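Side-chain contact in Lmo2125 protein (Listeria monocytogenes serovar 1/2a, PDB 5TU0), which binds maltose as the MalE solute-binding lipoprotein and probably delivers the sugar to a membrane transporter for uptake: residues V117-K122 with A244-A249. The protein carries 2 engineered substitutions. Numbering follows the deposited sequence.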
loop_
_atom_site.group_PDB
_atom_site.type_symbol
_atom_site.label_atom_id
_atom_site.label_comp_id
_atom_site.label_asym_id
_atom_site.label_seq_id
_atom_site.Cartn_x
_atom_site.Cartn_y
_atom_site.Cartn_z
ATOM N N VAL A 117 9.066 0.403 -1.705
ATOM C CA VAL A 117 10.331 -0.184 -2.093
ATOM C C VAL A 117 11.367 0.931 -2.215
ATOM O O VAL A 117 11.040 2.114 -2.057
ATOM C CB VAL A 117 10.208 -0.950 -3.447
ATOM C CG1 VAL A 117 9.220 -2.111 -3.331
ATOM C CG2 VAL A 117 9.776 -0.030 -4.584
ATOM N N LEU A 118 12.609 0.553 -2.479
ATOM C CA LEU A 118 13.675 1.541 -2.704
ATOM C C LEU A 118 14.006 1.587 -4.202
ATOM O O LEU A 118 14.445 0.577 -4.786
ATOM C CB LEU A 118 14.946 1.167 -1.945
ATOM C CG LEU A 118 16.087 2.179 -2.091
ATOM C CD1 LEU A 118 15.837 3.376 -1.180
ATOM C CD2 LEU A 118 17.446 1.565 -1.799
ATOM N N TYR A 119 13.769 2.734 -4.830
ATOM C CA TYR A 119 14.172 2.951 -6.222
ATOM C C TYR A 119 15.538 3.577 -6.174
ATOM O O TYR A 119 15.798 4.393 -5.290
ATOM C CB TYR A 119 13.260 3.939 -6.935
ATOM C CG TYR A 119 11.907 3.401 -7.285
ATOM C CD1 TYR A 119 11.733 2.628 -8.425
ATOM C CD2 TYR A 119 10.789 3.706 -6.508
ATOM C CE1 TYR A 119 10.491 2.134 -8.764
ATOM C CE2 TYR A 119 9.542 3.233 -6.848
ATOM C CZ TYR A 119 9.397 2.442 -7.975
ATOM O OH TYR A 119 8.172 1.948 -8.311
ATOM N N TYR A 120 16.419 3.199 -7.095
ATOM C CA TYR A 120 17.750 3.838 -7.166
ATOM C C TYR A 120 18.151 3.982 -8.623
ATOM O O TYR A 120 17.622 3.289 -9.513
ATOM C CB TYR A 120 18.828 3.089 -6.348
ATOM C CG TYR A 120 19.277 1.771 -6.929
ATOM C CD1 TYR A 120 18.509 0.624 -6.777
ATOM C CD2 TYR A 120 20.489 1.667 -7.628
ATOM C CE1 TYR A 120 18.919 -0.579 -7.321
ATOM C CE2 TYR A 120 20.906 0.459 -8.170
ATOM C CZ TYR A 120 20.113 -0.656 -8.009
ATOM O OH TYR A 120 20.510 -1.858 -8.543
ATOM N N ASN A 121 19.069 4.897 -8.858
ATOM C CA ASN A 121 19.542 5.188 -10.196
ATOM C C ASN A 121 20.845 4.438 -10.464
ATOM O O ASN A 121 21.881 4.751 -9.852
ATOM C CB ASN A 121 19.738 6.693 -10.327
ATOM C CG ASN A 121 19.945 7.128 -11.758
ATOM O OD1 ASN A 121 20.458 6.364 -12.591
ATOM N ND2 ASN A 121 19.564 8.365 -12.054
ATOM N N LYS A 122 20.788 3.457 -11.382
ATOM C CA LYS A 122 21.953 2.652 -11.732
ATOM C C LYS A 122 23.073 3.458 -12.409
ATOM O O LYS A 122 24.225 3.000 -12.453
ATOM C CB LYS A 122 21.561 1.455 -12.604
ATOM C CG LYS A 122 20.549 0.508 -11.975
ATOM C CD LYS A 122 20.405 -0.743 -12.823
ATOM C CE LYS A 122 19.424 -1.720 -12.239
ATOM N NZ LYS A 122 19.329 -2.910 -13.117
ATOM N N ALA A 244 6.239 3.333 -13.694
ATOM C CA ALA A 244 5.801 3.761 -15.026
ATOM C C ALA A 244 6.379 5.134 -15.397
ATOM O O ALA A 244 6.849 5.317 -16.517
ATOM C CB ALA A 244 4.276 3.787 -15.106
ATOM N N ASN A 245 6.350 6.083 -14.457
ATOM C CA ASN A 245 6.910 7.432 -14.681
ATOM C C ASN A 245 8.408 7.413 -14.912
ATOM O O ASN A 245 8.925 8.184 -15.720
ATOM C CB ASN A 245 6.643 8.358 -13.484
ATOM C CG ASN A 245 5.174 8.634 -13.269
ATOM O OD1 ASN A 245 4.387 8.600 -14.202
ATOM N ND2 ASN A 245 4.802 8.932 -12.032
ATOM N N TYR A 246 9.122 6.562 -14.183
ATOM C CA TYR A 246 10.575 6.500 -14.351
ATOM C C TYR A 246 10.912 5.847 -15.687
ATOM O O TYR A 246 11.922 6.180 -16.285
ATOM C CB TYR A 246 11.255 5.781 -13.179
ATOM C CG TYR A 246 10.812 6.278 -11.811
ATOM C CD1 TYR A 246 10.551 7.627 -11.586
ATOM C CD2 TYR A 246 10.709 5.403 -10.736
ATOM C CE1 TYR A 246 10.153 8.083 -10.347
ATOM C CE2 TYR A 246 10.314 5.853 -9.481
ATOM C CZ TYR A 246 10.039 7.195 -9.296
ATOM O OH TYR A 246 9.646 7.654 -8.066
ATOM N N LYS A 247 10.067 4.912 -16.133
ATOM C CA LYS A 247 10.234 4.275 -17.457
ATOM C C LYS A 247 9.993 5.306 -18.562
ATOM O O LYS A 247 10.749 5.361 -19.532
ATOM C CB LYS A 247 9.296 3.074 -17.633
ATOM C CG LYS A 247 9.676 1.886 -16.765
ATOM C CD LYS A 247 8.814 0.649 -17.000
ATOM C CE LYS A 247 7.402 0.836 -16.489
ATOM N NZ LYS A 247 6.608 -0.421 -16.570
ATOM N N GLU A 248 8.954 6.128 -18.398
ATOM C CA GLU A 248 8.643 7.213 -19.351
ATOM C C GLU A 248 9.786 8.229 -19.455
ATOM O O GLU A 248 10.084 8.721 -20.541
ATOM C CB GLU A 248 7.367 7.959 -18.941
ATOM C CG GLU A 248 6.059 7.198 -19.144
ATOM C CD GLU A 248 5.611 7.113 -20.600
ATOM O OE1 GLU A 248 6.411 7.430 -21.515
ATOM O OE2 GLU A 248 4.439 6.724 -20.829
ATOM N N ALA A 249 10.414 8.536 -18.322
ATOM C CA ALA A 249 11.525 9.494 -18.277
ATOM C C ALA A 249 12.888 8.864 -18.635
ATOM O O ALA A 249 13.919 9.532 -18.559
ATOM C CB ALA A 249 11.585 10.156 -16.910
#
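Tyr119 and Tyr246, both buried, make the whole of this contact, one ring meeting the other in a T-shaped (edge-to-face) stack. The ring planes stand at 81° to each other and the centroids are 4.8 Å apart. Tyr246 supplies the edge: its CE2 sits over the centre of the Tyr119 ring, 3.5 Å above the plane, and lies 3.7 Å from Tyr119 CG. Its CD2 follows, 3.8 Å from Tyr119 CD1, so one C-H side of the ring, rather than its hydroxyl end, is turned to the pi face. Such an approach sets the slightly positive rim hydrogens of one ring against the electron-rich face of the other. The opposite face of Tyr119 is partly covered by Val117, whose CG2 lies toward the rim of the ring. In Tyr246 the bond from CA to CB already heads for the strand; chi1 -49°, with CG anti to the carbonyl carbon, and the turn about CB-CG then present the CD2-CE2 side to Tyr119.

No hydrogen bond crosses between the segments, yet neither phenol is left without a polar partner. The Tyr119 hydroxyl donates to the backbone O of Gly239, and the Tyr246 hydroxyl accepts from NE2 of Gln225. Tyrosine suits both places because a broad apolar ring fills the interface while its far end reaches a polar group.

A glucose unit of the bound maltose is about 10 Å from the Tyr246 side chain, so the pair lies outside the sugar pocket. It joins the short helix 243-248 to one face of the mixed sheet of this bacterial solute-binding protein fold, at the end of the long strand 105-121, which pairs here with strand 253-256 and with strand 235-238, whose Ile236 touches both tyrosines. Phe228 of helix 217-229 adds a second edge-to-face partner for Tyr246, and Leu328 of helix 327-336 packs against Tyr119.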